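Local atomic coordinates of putative phosphatase/phosphodiesterase MPN_349 (Mycoplasma pneumoniae M129, PDB entry 1T71), a protein that is a putative iron-dependent phosphatase or phosphodiesterase of the YmdB-like family, and may act on 2',3'-cyclic nucleotides in the manner of calcineurin-like metallophosphoesterases. Residues A[17-22]-A[53-58]; A[34-39]-A[111-116]; A[136-141]-A[170-175]. One frame throughout, in Å; residues are numbered along the deposited sequence.

Contact 1 of 3, residues A[17-22]-A[53-58]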
ATOM      1  N   ALA A  17       8.605 -12.802   3.969  1.00 22.80           N
ATOM      2  CA  ALA A  17       9.644 -12.139   3.195  1.00 22.43           C
ATOM      3  C   ALA A  17       9.488 -10.621   3.255  1.00 22.28           C
ATOM      4  O   ALA A  17      10.469  -9.895   3.400  1.00 22.18           O
ATOM      5  CB  ALA A  17       9.607 -12.611   1.755  1.00 19.11           C
ATOM      6  N   GLY A  18       8.257 -10.142   3.140  1.00 24.22           N
ATOM      7  CA  GLY A  18       8.044  -8.710   3.185  1.00 25.00           C
ATOM      8  C   GLY A  18       8.342  -8.184   4.574  1.00 25.98           C
ATOM      9  O   GLY A  18       9.001  -7.157   4.738  1.00 24.12           O
ATOM     10  N   ARG A  19       7.855  -8.901   5.578  1.00 27.38           N
ATOM     11  CA  ARG A  19       8.059  -8.512   6.967  1.00 29.76           C
ATOM     12  C   ARG A  19       9.542  -8.387   7.286  1.00 28.34           C
ATOM     13  O   ARG A  19       9.975  -7.395   7.868  1.00 26.77           O
ATOM     14  CB  ARG A  19       7.404  -9.538   7.903  1.00 30.39           C
ATOM     15  CG  ARG A  19       6.246  -8.971   8.710  1.00 34.72           C
ATOM     16  CD  ARG A  19       5.589 -10.031   9.589  1.00 36.05           C
ATOM     17  NE  ARG A  19       4.698 -10.875   8.804  1.00 40.67           N
ATOM     18  CZ  ARG A  19       4.863 -12.176   8.610  1.00 37.76           C
ATOM     19  NH1 ARG A  19       5.894 -12.809   9.147  1.00 36.55           N
ATOM     20  NH2 ARG A  19       3.992 -12.841   7.866  1.00 37.96           N
ATOM     21  N   ASN A  20      10.318  -9.390   6.886  1.00 27.10           N
ATOM     22  CA  ASN A  20      11.751  -9.396   7.148  1.00 28.12           C
ATOM     23  C   ASN A  20      12.580  -8.333   6.443  1.00 27.83           C
ATOM     24  O   ASN A  20      13.471  -7.739   7.053  1.00 27.32           O
ATOM     25  CB  ASN A  20      12.326 -10.779   6.841  1.00 38.15           C
ATOM     26  CG  ASN A  20      11.960 -11.799   7.897  1.00 41.60           C
ATOM     27  OD1 ASN A  20      11.995 -13.005   7.654  1.00 44.45           O
ATOM     28  ND2 ASN A  20      11.611 -11.316   9.090  1.00 40.83           N
ATOM     29  N   ILE A  21      12.312  -8.077   5.168  1.00 27.44           N
ATOM     30  CA  ILE A  21      13.115  -7.076   4.485  1.00 27.18           C
ATOM     31  C   ILE A  21      12.813  -5.676   5.025  1.00 27.03           C
ATOM     32  O   ILE A  21      13.656  -4.785   4.947  1.00 26.31           O
ATOM     33  CB  ILE A  21      12.913  -7.127   2.948  1.00 25.34           C
ATOM     34  CG1 ILE A  21      13.965  -6.247   2.266  1.00 25.08           C
ATOM     35  CG2 ILE A  21      11.497  -6.685   2.575  1.00 24.04           C
ATOM     36  CD1 ILE A  21      14.021  -6.413   0.754  1.00 24.63           C
ATOM     37  N   ILE A  22      11.621  -5.488   5.587  1.00 24.15           N
ATOM     38  CA  ILE A  22      11.262  -4.191   6.148  1.00 26.86           C
ATOM     39  C   ILE A  22      11.943  -4.009   7.506  1.00 28.40           C
ATOM     40  O   ILE A  22      12.431  -2.925   7.833  1.00 29.09           O
ATOM     41  CB  ILE A  22       9.731  -4.048   6.321  1.00 27.35           C
ATOM     42  CG1 ILE A  22       9.070  -3.864   4.952  1.00 28.20           C
ATOM     43  CG2 ILE A  22       9.415  -2.872   7.243  1.00 27.56           C
ATOM     44  CD1 ILE A  22       7.576  -3.659   5.010  1.00 27.15           C
ATOM     45  N   LEU A  53      -2.899  -9.760  14.703  1.00 26.70           N
ATOM     46  CA  LEU A  53      -2.521  -8.816  15.757  1.00 27.12           C
ATOM     47  C   LEU A  53      -1.019  -8.939  15.948  1.00 26.94           C
ATOM     48  O   LEU A  53      -0.307  -7.946  16.084  1.00 26.94           O
ATOM     49  CB  LEU A  53      -3.216  -9.170  17.075  1.00 33.08           C
ATOM     50  CG  LEU A  53      -3.476  -8.072  18.116  1.00 35.46           C
ATOM     51  CD1 LEU A  53      -3.213  -8.661  19.494  1.00 36.87           C
ATOM     52  CD2 LEU A  53      -2.607  -6.847  17.885  1.00 34.67           C
ATOM     53  N   LYS A  54      -0.550 -10.183  15.967  1.00 26.51           N
ATOM     54  CA  LYS A  54       0.864 -10.470  16.132  1.00 28.00           C
ATOM     55  C   LYS A  54       1.664  -9.692  15.090  1.00 26.77           C
ATOM     56  O   LYS A  54       2.618  -8.995  15.420  1.00 26.12           O
ATOM     57  CB  LYS A  54       1.116 -11.973  15.957  1.00 45.07           C
ATOM     58  CG  LYS A  54       2.559 -12.408  16.213  1.00 48.69           C
ATOM     59  CD  LYS A  54       2.794 -13.874  15.833  1.00 52.64           C
ATOM     60  CE  LYS A  54       2.556 -14.091  14.331  1.00 58.49           C
ATOM     61  NZ  LYS A  54       2.816 -15.494  13.867  1.00 61.07           N
ATOM     62  N   HIS A  55       1.260  -9.796  13.829  1.00 25.96           N
ATOM     63  CA  HIS A  55       1.973  -9.107  12.767  1.00 25.69           C
ATOM     64  C   HIS A  55       1.797  -7.594  12.789  1.00 26.57           C
ATOM     65  O   HIS A  55       2.687  -6.855  12.355  1.00 25.92           O
ATOM     66  CB  HIS A  55       1.576  -9.713  11.424  1.00 25.19           C
ATOM     67  CG  HIS A  55       2.084 -11.110  11.243  1.00 24.54           C
ATOM     68  ND1 HIS A  55       1.511 -12.013  10.376  1.00 25.38           N
ATOM     69  CD2 HIS A  55       3.115 -11.761  11.835  1.00 25.04           C
ATOM     70  CE1 HIS A  55       2.163 -13.161  10.442  1.00 24.97           C
ATOM     71  NE2 HIS A  55       3.141 -13.033  11.319  1.00 26.47           N
ATOM     72  N   TYR A  56       0.666  -7.128  13.311  1.00 25.25           N
ATOM     73  CA  TYR A  56       0.438  -5.698  13.400  1.00 26.09           C
ATOM     74  C   TYR A  56       1.449  -5.114  14.381  1.00 27.71           C
ATOM     75  O   TYR A  56       2.033  -4.059  14.135  1.00 28.38           O
ATOM     76  CB  TYR A  56      -0.985  -5.399  13.874  1.00 29.65           C
ATOM     77  CG  TYR A  56      -1.148  -4.005  14.443  1.00 31.20           C
ATOM     78  CD1 TYR A  56      -0.902  -3.746  15.797  1.00 31.64           C
ATOM     79  CD2 TYR A  56      -1.497  -2.932  13.625  1.00 30.23           C
ATOM     80  CE1 TYR A  56      -0.999  -2.452  16.317  1.00 29.57           C
ATOM     81  CE2 TYR A  56      -1.591  -1.637  14.135  1.00 31.13           C
ATOM     82  CZ  TYR A  56      -1.340  -1.405  15.478  1.00 29.91           C
ATOM     83  OH  TYR A  56      -1.412  -0.121  15.965  1.00 31.42           O
ATOM     84  N   GLU A  57       1.666  -5.802  15.497  1.00 27.22           N
ATOM     85  CA  GLU A  57       2.628  -5.306  16.475  1.00 28.29           C
ATOM     86  C   GLU A  57       4.046  -5.415  15.915  1.00 27.07           C
ATOM     87  O   GLU A  57       4.881  -4.548  16.160  1.00 27.24           O
ATOM     88  CB  GLU A  57       2.488  -6.055  17.808  1.00 37.73           C
ATOM     89  CG  GLU A  57       1.194  -5.712  18.571  1.00 41.59           C
ATOM     90  CD  GLU A  57       1.045  -4.212  18.893  1.00 45.79           C
ATOM     91  OE1 GLU A  57      -0.028  -3.813  19.411  1.00 47.25           O
ATOM     92  OE2 GLU A  57       1.994  -3.429  18.647  1.00 46.97           O
ATOM     93  N   PHE A  58       4.312  -6.467  15.146  1.00 30.71           N
ATOM     94  CA  PHE A  58       5.630  -6.632  14.536  1.00 30.87           C
ATOM     95  C   PHE A  58       5.953  -5.405  13.670  1.00 31.78           C
ATOM     96  O   PHE A  58       7.019  -4.796  13.805  1.00 31.73           O
ATOM     97  CB  PHE A  58       5.665  -7.884  13.657  1.00 30.02           C
ATOM     98  CG  PHE A  58       6.948  -8.043  12.882  1.00 31.97           C
ATOM     99  CD1 PHE A  58       7.951  -8.891  13.338  1.00 32.78           C
ATOM    100  CD2 PHE A  58       7.163  -7.320  11.709  1.00 30.92           C
ATOM    101  CE1 PHE A  58       9.150  -9.018  12.637  1.00 33.11           C
ATOM    102  CE2 PHE A  58       8.355  -7.438  11.005  1.00 31.15           C
ATOM    103  CZ  PHE A  58       9.351  -8.288  11.468  1.00 31.96           C
TER
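Arg19 NH2 donates a hydrogen bond to the backbone oxygen of Thr45, and the guanidinium it belongs to lies flat on the imidazole of His55, with Arg19 NH2 3.2 Å from His55 CE1. The whole guanidinium takes part in this stack. The centres are 3.5 Å apart and the planes only 9° from parallel, and His55 NE2 sits over the middle of the guanidinium. A chain bent at chi3 (-79°) lets Arg19 present this flat end to His55 while its methylenes serve another partner. Arg19 CD rests over one face of the Phe58 ring, 4.1 Å from its centroid, and Arg19 CG lies 3.5 Å from Phe58 CE2; the ring stands nearly perpendicular to the guanidinium. Arginine suits the place because it offers both a planar cation and a greasy stem. His55 ND1 is hydrogen-bonded to Thr46 OG1, which fixes the ring, and phenylalanine gives the stem an apolar face to lie on. The segments 17-22 and 53-58 run at 21° to each other with their axes 11.8 Å apart, a gap wide enough that long side chains must bridge it. Stacking beside a cation would probably favour the neutral form of His55, and the bonds to Thr45 and Thr46 tie the helix pair to the loop following metal ligand Asn44.

Contact 2 of 3, residues A[34-39]-A[111-116]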
ATOM      1  N   GLN A  34      16.016  10.918   6.539  1.00 35.09           N
ATOM      2  CA  GLN A  34      15.646  11.752   7.673  1.00 35.58           C
ATOM      3  C   GLN A  34      14.132  11.787   7.719  1.00 35.25           C
ATOM      4  O   GLN A  34      13.532  12.823   7.987  1.00 36.29           O
ATOM      5  CB  GLN A  34      16.183  13.175   7.514  1.00 45.76           C
ATOM      6  CG  GLN A  34      17.641  13.350   7.903  1.00 49.28           C
ATOM      7  CD  GLN A  34      17.932  12.873   9.322  1.00 51.62           C
ATOM      8  OE1 GLN A  34      18.124  11.677   9.567  1.00 53.33           O
ATOM      9  NE2 GLN A  34      17.951  13.808  10.268  1.00 53.38           N
ATOM     10  N   ALA A  35      13.516  10.643   7.444  1.00 35.09           N
ATOM     11  CA  ALA A  35      12.065  10.544   7.437  1.00 34.47           C
ATOM     12  C   ALA A  35      11.493  10.842   8.806  1.00 34.49           C
ATOM     13  O   ALA A  35      12.099  10.521   9.827  1.00 35.65           O
ATOM     14  CB  ALA A  35      11.636   9.153   6.990  1.00 33.80           C
ATOM     15  N   ASP A  36      10.320  11.463   8.818  1.00 36.16           N
ATOM     16  CA  ASP A  36       9.630  11.798  10.052  1.00 34.61           C
ATOM     17  C   ASP A  36       8.545  10.765  10.309  1.00 35.30           C
ATOM     18  O   ASP A  36       8.237  10.445  11.456  1.00 35.42           O
ATOM     19  CB  ASP A  36       8.973  13.177   9.936  1.00 38.16           C
ATOM     20  CG  ASP A  36       9.983  14.299   9.807  1.00 39.30           C
ATOM     21  OD1 ASP A  36      10.794  14.484  10.745  1.00 37.67           O
ATOM     22  OD2 ASP A  36       9.966  14.995   8.770  1.00 37.32           O
ATOM     23  N   LEU A  37       7.973  10.239   9.228  1.00 34.94           N
ATOM     24  CA  LEU A  37       6.887   9.276   9.327  1.00 33.16           C
ATOM     25  C   LEU A  37       6.986   8.149   8.304  1.00 33.33           C
ATOM     26  O   LEU A  37       7.465   8.350   7.186  1.00 32.56           O
ATOM     27  CB  LEU A  37       5.559  10.010   9.146  1.00 32.07           C
ATOM     28  CG  LEU A  37       5.227  11.062  10.205  1.00 33.94           C
ATOM     29  CD1 LEU A  37       4.103  11.957   9.713  1.00 33.36           C
ATOM     30  CD2 LEU A  37       4.849  10.370  11.506  1.00 33.42           C
ATOM     31  N   VAL A  38       6.518   6.966   8.696  1.00 28.95           N
ATOM     32  CA  VAL A  38       6.536   5.793   7.832  1.00 26.53           C
ATOM     33  C   VAL A  38       5.120   5.230   7.713  1.00 26.48           C
ATOM     34  O   VAL A  38       4.468   4.932   8.716  1.00 25.45           O
ATOM     35  CB  VAL A  38       7.471   4.687   8.395  1.00 28.34           C
ATOM     36  CG1 VAL A  38       7.398   3.433   7.517  1.00 25.25           C
ATOM     37  CG2 VAL A  38       8.897   5.199   8.468  1.00 26.94           C
ATOM     38  N   ILE A  39       4.648   5.098   6.479  1.00 27.50           N
ATOM     39  CA  ILE A  39       3.315   4.580   6.204  1.00 26.91           C
ATOM     40  C   ILE A  39       3.468   3.365   5.294  1.00 27.57           C
ATOM     41  O   ILE A  39       4.309   3.364   4.388  1.00 27.35           O
ATOM     42  CB  ILE A  39       2.458   5.637   5.473  1.00 26.63           C
ATOM     43  CG1 ILE A  39       2.547   6.977   6.208  1.00 26.37           C
ATOM     44  CG2 ILE A  39       1.004   5.170   5.380  1.00 24.48           C
ATOM     45  CD1 ILE A  39       1.874   8.121   5.484  1.00 26.67           C
ATOM     46  N   PHE A 111      -4.482  13.387  11.967  1.00 41.75           N
ATOM     47  CA  PHE A 111      -3.636  13.594  13.123  1.00 43.13           C
ATOM     48  C   PHE A 111      -2.814  14.825  12.793  1.00 45.75           C
ATOM     49  O   PHE A 111      -2.708  15.212  11.626  1.00 45.34           O
ATOM     50  CB  PHE A 111      -2.728  12.388  13.374  1.00 36.89           C
ATOM     51  CG  PHE A 111      -1.760  12.104  12.265  1.00 35.73           C
ATOM     52  CD1 PHE A 111      -2.188  11.521  11.079  1.00 35.35           C
ATOM     53  CD2 PHE A 111      -0.409  12.399  12.416  1.00 36.61           C
ATOM     54  CE1 PHE A 111      -1.279  11.230  10.059  1.00 35.57           C
ATOM     55  CE2 PHE A 111       0.507  12.115  11.403  1.00 36.29           C
ATOM     56  CZ  PHE A 111       0.071  11.529  10.224  1.00 35.65           C
ATOM     57  N   GLU A 112      -2.248  15.462  13.809  1.00 45.19           N
ATOM     58  CA  GLU A 112      -1.452  16.640  13.541  1.00 47.97           C
ATOM     59  C   GLU A 112      -0.007  16.325  13.845  1.00 47.83           C
ATOM     60  O   GLU A 112       0.295  15.601  14.792  1.00 47.80           O
ATOM     61  CB  GLU A 112      -1.938  17.834  14.372  1.00 97.78           C
ATOM     62  CG  GLU A 112      -1.437  17.874  15.806  1.00102.94           C
ATOM     63  CD  GLU A 112      -2.020  19.043  16.584  1.00105.52           C
ATOM     64  OE1 GLU A 112      -3.239  19.023  16.871  1.00106.71           O
ATOM     65  OE2 GLU A 112      -1.262  19.988  16.898  1.00107.36           O
ATOM     66  N   PHE A 113       0.879  16.846  13.006  1.00 38.81           N
ATOM     67  CA  PHE A 113       2.305  16.638  13.165  1.00 38.78           C
ATOM     68  C   PHE A 113       3.017  17.945  12.852  1.00 40.84           C
ATOM     69  O   PHE A 113       3.106  18.365  11.698  1.00 39.99           O
ATOM     70  CB  PHE A 113       2.786  15.526  12.227  1.00 41.45           C
ATOM     71  CG  PHE A 113       4.253  15.220  12.347  1.00 40.31           C
ATOM     72  CD1 PHE A 113       5.195  15.974  11.655  1.00 39.22           C
ATOM     73  CD2 PHE A 113       4.694  14.191  13.172  1.00 39.78           C
ATOM     74  CE1 PHE A 113       6.557  15.708  11.783  1.00 38.21           C
ATOM     75  CE2 PHE A 113       6.058  13.916  13.308  1.00 39.68           C
ATOM     76  CZ  PHE A 113       6.990  14.677  12.611  1.00 38.44           C
ATOM     77  N   ASN A 114       3.507  18.591  13.906  1.00 72.20           N
ATOM     78  CA  ASN A 114       4.220  19.858  13.795  1.00 73.74           C
ATOM     79  C   ASN A 114       3.548  20.927  12.941  1.00 73.07           C
ATOM     80  O   ASN A 114       3.991  21.231  11.829  1.00 73.21           O
ATOM     81  CB  ASN A 114       5.649  19.617  13.297  1.00 95.77           C
ATOM     82  CG  ASN A 114       6.623  19.370  14.438  1.00 99.09           C
ATOM     83  OD1 ASN A 114       6.904  20.273  15.240  1.00 99.32           O
ATOM     84  ND2 ASN A 114       7.136  18.143  14.527  1.00 99.42           N
ATOM     85  N   LYS A 115       2.471  21.492  13.474  1.00 74.01           N
ATOM     86  CA  LYS A 115       1.746  22.558  12.801  1.00 73.60           C
ATOM     87  C   LYS A 115       1.104  22.101  11.499  1.00 72.15           C
ATOM     88  O   LYS A 115       0.976  22.884  10.557  1.00 73.04           O
ATOM     89  CB  LYS A 115       2.701  23.724  12.518  1.00 83.41           C
ATOM     90  CG  LYS A 115       3.524  24.154  13.726  1.00 86.12           C
ATOM     91  CD  LYS A 115       4.607  25.153  13.337  1.00 87.58           C
ATOM     92  CE  LYS A 115       5.495  25.494  14.525  1.00 88.07           C
ATOM     93  NZ  LYS A 115       6.153  24.278  15.086  1.00 88.73           N
ATOM     94  N   ALA A 116       0.696  20.839  11.444  1.00 42.59           N
ATOM     95  CA  ALA A 116       0.076  20.324  10.236  1.00 40.48           C
ATOM     96  C   ALA A 116      -0.997  19.279  10.513  1.00 38.81           C
ATOM     97  O   ALA A 116      -0.758  18.300  11.217  1.00 37.18           O
ATOM     98  CB  ALA A 116       1.141  19.741   9.320  1.00 41.70           C
TER
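The backbones of 34-39 and 111-116 stay well apart, with Asp36 CA and Phe113 CA 9.3 Å from each other as the nearest pair, and no hydrogen bond joins them, so side chains alone fill the gap. Leu37, at the start of strand 37-41, reaches between two phenylalanines and sets one methyl against both. Leu37 CD1 meets the rim of the Phe111 ring close to the ring plane, 4.0 Å from Phe111 CE2. The same methyl stands 4.1 Å above the plane of the Phe113 ring, off its centre, while Leu37 CD2 adds a second touch on that ring, 4.2 Å from Phe113 CE2. One leucine therefore touches one ring at its edge and the other over a face, and its branched end suits the place because the second methyl widens the hold on Phe113. Asp36 adds its methylene, Asp36 CB lying 3.7 Å from Phe113 CZ, with the carboxylate plane turned 45° from the ring. Asp36 OD2 accepts a hydrogen bond from the backbone N of Lys6. Phe111 also stacks on Tyr66 of strand 66-68, so that Leu37 and Tyr66 of the first large sheet both meet the strand 108-112 of the second. Where the chain turns after strand 108-112, Phe113 N is bonded to Ala116 O. The contact between the segments is thus apolar and undirected, its cohesion coming from hydrocarbon packed round the buried Leu37, while the carboxylate of Asp36 is bound to a backbone amide at the border.

Contact 3 of 3, residues A[136-141]-A[170-175]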
ATOM      1  N   ASN A 136     -18.678   4.369  -5.130  1.00 30.25           N
ATOM      2  CA  ASN A 136     -17.740   5.001  -6.062  1.00 29.80           C
ATOM      3  C   ASN A 136     -16.603   5.771  -5.375  1.00 30.10           C
ATOM      4  O   ASN A 136     -16.853   6.704  -4.617  1.00 29.66           O
ATOM      5  CB  ASN A 136     -18.495   5.943  -7.000  1.00 27.06           C
ATOM      6  CG  ASN A 136     -17.683   6.312  -8.225  1.00 29.17           C
ATOM      7  OD1 ASN A 136     -17.854   5.726  -9.298  1.00 31.48           O
ATOM      8  ND2 ASN A 136     -16.777   7.266  -8.070  1.00 26.62           N
ATOM      9  N   PRO A 137     -15.337   5.405  -5.666  1.00 28.67           N
ATOM     10  CA  PRO A 137     -14.137   6.032  -5.095  1.00 27.69           C
ATOM     11  C   PRO A 137     -14.052   7.520  -5.430  1.00 26.52           C
ATOM     12  O   PRO A 137     -13.714   8.344  -4.579  1.00 26.27           O
ATOM     13  CB  PRO A 137     -12.983   5.260  -5.744  1.00 31.91           C
ATOM     14  CG  PRO A 137     -13.625   4.037  -6.330  1.00 33.48           C
ATOM     15  CD  PRO A 137     -14.966   4.500  -6.763  1.00 30.08           C
ATOM     16  N   PHE A 138     -14.339   7.849  -6.686  1.00 23.66           N
ATOM     17  CA  PHE A 138     -14.298   9.231  -7.154  1.00 25.30           C
ATOM     18  C   PHE A 138     -15.277  10.092  -6.364  1.00 25.94           C
ATOM     19  O   PHE A 138     -14.914  11.141  -5.831  1.00 26.50           O
ATOM     20  CB  PHE A 138     -14.647   9.294  -8.648  1.00 24.71           C
ATOM     21  CG  PHE A 138     -13.587   8.716  -9.548  1.00 24.95           C
ATOM     22  CD1 PHE A 138     -12.652   9.543 -10.164  1.00 24.47           C
ATOM     23  CD2 PHE A 138     -13.509   7.344  -9.762  1.00 25.64           C
ATOM     24  CE1 PHE A 138     -11.653   9.010 -10.977  1.00 24.25           C
ATOM     25  CE2 PHE A 138     -12.508   6.800 -10.576  1.00 24.64           C
ATOM     26  CZ  PHE A 138     -11.579   7.635 -11.184  1.00 22.65           C
ATOM     27  N   LYS A 139     -16.524   9.642  -6.285  1.00 27.93           N
ATOM     28  CA  LYS A 139     -17.538  10.390  -5.556  1.00 29.43           C
ATOM     29  C   LYS A 139     -17.213  10.476  -4.067  1.00 27.78           C
ATOM     30  O   LYS A 139     -17.281  11.549  -3.476  1.00 27.52           O
ATOM     31  CB  LYS A 139     -18.915   9.752  -5.768  1.00 37.08           C
ATOM     32  CG  LYS A 139     -19.300   9.684  -7.238  1.00 41.81           C
ATOM     33  CD  LYS A 139     -20.733   9.240  -7.449  1.00 44.31           C
ATOM     34  CE  LYS A 139     -21.054   9.222  -8.932  1.00 46.60           C
ATOM     35  NZ  LYS A 139     -22.470   8.856  -9.200  1.00 50.47           N
ATOM     36  N   VAL A 140     -16.841   9.351  -3.466  1.00 23.97           N
ATOM     37  CA  VAL A 140     -16.511   9.332  -2.040  1.00 23.82           C
ATOM     38  C   VAL A 140     -15.401  10.304  -1.661  1.00 23.93           C
ATOM     39  O   VAL A 140     -15.544  11.072  -0.714  1.00 24.85           O
ATOM     40  CB  VAL A 140     -16.087   7.917  -1.574  1.00 24.23           C
ATOM     41  CG1 VAL A 140     -15.520   7.980  -0.152  1.00 21.63           C
ATOM     42  CG2 VAL A 140     -17.288   6.983  -1.610  1.00 23.72           C
ATOM     43  N   LEU A 141     -14.292  10.268  -2.393  1.00 27.23           N
ATOM     44  CA  LEU A 141     -13.169  11.141  -2.084  1.00 28.09           C
ATOM     45  C   LEU A 141     -13.513  12.604  -2.333  1.00 29.92           C
ATOM     46  O   LEU A 141     -13.054  13.481  -1.606  1.00 27.33           O
ATOM     47  CB  LEU A 141     -11.936  10.728  -2.896  1.00 25.45           C
ATOM     48  CG  LEU A 141     -10.584  11.353  -2.524  1.00 26.84           C
ATOM     49  CD1 LEU A 141     -10.432  12.686  -3.194  1.00 30.58           C
ATOM     50  CD2 LEU A 141     -10.456  11.501  -1.014  1.00 26.68           C
ATOM     51  N   MET A 170      -5.966  12.282 -12.700  1.00 27.65           N
ATOM     52  CA  MET A 170      -6.421  13.438 -13.449  1.00 28.83           C
ATOM     53  C   MET A 170      -7.544  14.181 -12.736  1.00 27.84           C
ATOM     54  O   MET A 170      -7.642  15.409 -12.816  1.00 26.91           O
ATOM     55  CB  MET A 170      -6.878  13.000 -14.840  1.00 30.01           C
ATOM     56  CG  MET A 170      -6.439  13.949 -15.929  1.00 35.52           C
ATOM     57  SD  MET A 170      -4.725  13.735 -16.446  1.00 32.95           S
ATOM     58  CE  MET A 170      -3.794  14.104 -14.965  1.00 33.37           C
ATOM     59  N   ALA A 171      -8.381  13.434 -12.025  1.00 22.28           N
ATOM     60  CA  ALA A 171      -9.498  14.023 -11.310  1.00 22.14           C
ATOM     61  C   ALA A 171      -9.114  14.799 -10.047  1.00 22.88           C
ATOM     62  O   ALA A 171      -9.641  15.884  -9.808  1.00 23.51           O
ATOM     63  CB  ALA A 171     -10.505  12.940 -10.949  1.00 28.31           C
ATOM     64  N   PHE A 172      -8.205  14.254  -9.244  1.00 25.29           N
ATOM     65  CA  PHE A 172      -7.833  14.906  -7.984  1.00 26.98           C
ATOM     66  C   PHE A 172      -6.423  15.486  -7.877  1.00 26.86           C
ATOM     67  O   PHE A 172      -6.003  15.870  -6.790  1.00 26.41           O
ATOM     68  CB  PHE A 172      -8.031  13.920  -6.824  1.00 26.12           C
ATOM     69  CG  PHE A 172      -9.416  13.348  -6.739  1.00 26.29           C
ATOM     70  CD1 PHE A 172      -9.708  12.109  -7.302  1.00 26.43           C
ATOM     71  CD2 PHE A 172     -10.435  14.056  -6.106  1.00 26.18           C
ATOM     72  CE1 PHE A 172     -10.995  11.578  -7.234  1.00 26.21           C
ATOM     73  CE2 PHE A 172     -11.727  13.538  -6.029  1.00 25.00           C
ATOM     74  CZ  PHE A 172     -12.008  12.296  -6.595  1.00 26.68           C
ATOM     75  N   ASP A 173      -5.705  15.574  -8.991  1.00 35.34           N
ATOM     76  CA  ASP A 173      -4.333  16.063  -8.966  1.00 38.53           C
ATOM     77  C   ASP A 173      -3.955  17.144  -7.951  1.00 41.69           C
ATOM     78  O   ASP A 173      -3.113  16.909  -7.092  1.00 47.31           O
ATOM     79  CB  ASP A 173      -3.890  16.517 -10.358  1.00 29.83           C
ATOM     80  CG  ASP A 173      -2.401  16.859 -10.406  1.00 27.95           C
ATOM     81  OD1 ASP A 173      -1.885  17.176 -11.493  1.00 27.74           O
ATOM     82  OD2 ASP A 173      -1.741  16.807  -9.349  1.00 25.93           O
ATOM     83  N   GLY A 174      -4.544  18.324  -8.014  1.00 32.52           N
ATOM     84  CA  GLY A 174      -4.118  19.324  -7.046  1.00 34.76           C
ATOM     85  C   GLY A 174      -4.912  19.416  -5.756  1.00 33.56           C
ATOM     86  O   GLY A 174      -4.525  20.138  -4.842  1.00 34.24           O
ATOM     87  N   TYR A 175      -6.011  18.676  -5.673  1.00 33.37           N
ATOM     88  CA  TYR A 175      -6.878  18.702  -4.501  1.00 32.19           C
ATOM     89  C   TYR A 175      -6.397  17.852  -3.336  1.00 32.20           C
ATOM     90  O   TYR A 175      -7.014  17.847  -2.271  1.00 32.76           O
ATOM     91  CB  TYR A 175      -8.284  18.271  -4.913  1.00 33.16           C
ATOM     92  CG  TYR A 175      -8.942  19.257  -5.841  1.00 34.20           C
ATOM     93  CD1 TYR A 175      -9.840  20.203  -5.354  1.00 34.48           C
ATOM     94  CD2 TYR A 175      -8.637  19.276  -7.203  1.00 34.69           C
ATOM     95  CE1 TYR A 175     -10.422  21.147  -6.195  1.00 35.21           C
ATOM     96  CE2 TYR A 175      -9.211  20.218  -8.052  1.00 35.73           C
ATOM     97  CZ  TYR A 175     -10.103  21.150  -7.539  1.00 36.33           C
ATOM     98  OH  TYR A 175     -10.664  22.096  -8.363  1.00 38.88           O
TER
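Leu141 and Phe172 form the close-packed part of this contact, and Phe138 with Ala171 the looser part. The CD1 methyl of Leu141 lies over one face of the Phe172 ring, 26° off the normal through its centroid, which is the direction of a CH-pi contact. It is displaced toward the CD2-CE2 side, where Leu141 CD1 is modelled 3.2 Å from Phe172 CD2, a closeness the model probably exaggerates. With CG of Leu141 anti to the backbone N (chi1 -169°), the side chain extends across the ring, the two running past each other in opposite directions. The rim of the same ring faces the backbone of helix 137-145: Phe172 CZ is 3.2 Å from Phe138 O, which lies near the ring plane. A flat aromatic suits this place, since it can offer a face to the leucine and an edge to the carbonyl. Toward the outside the distances lengthen. Phe138 CD1 is 3.9 Å from Phe172 CE1, and Ala171 CB touches only the edge of the Phe138 ring, 4.1 Å from Phe138 CE1. Ala171 itself is exposed, and its small methyl lets the larger ring lie alongside helix 162-172. Phe168, one turn back on that helix, meets both aromatic rings, edge-to-face with Phe138. On the sheet side, Leu141 rests on Leu123 of strand 117-124 and His153 of strand 152-158, so the two helices pack together with helix 137-145 lying against the second six-stranded sheet.

Overall arrangement
Contacts 1 and 2 alternate along the chain, their segments coming in the order 17-22, 34-39, 53-58 and 111-116, and contact 3 follows after both have closed. Strand 37-41 leads from contact 2 toward helix 53-62 of contact 1, passing metal ligands Glu43 and Asn44 on the way. Between centres, contacts 1 and 2 are about 22 Å apart, contacts 2 and 3 about 23 Å, and contacts 1 and 3 about 31 Å, on opposite sides of the chain's centre. Contact 2 joins the two six-stranded sheets, contact 3 belongs to helices of the second sheet, and contact 1 lies nearest the iron site. Together they sample the layered, two-sheet architecture of a calcineurin-like metallophosphoesterase.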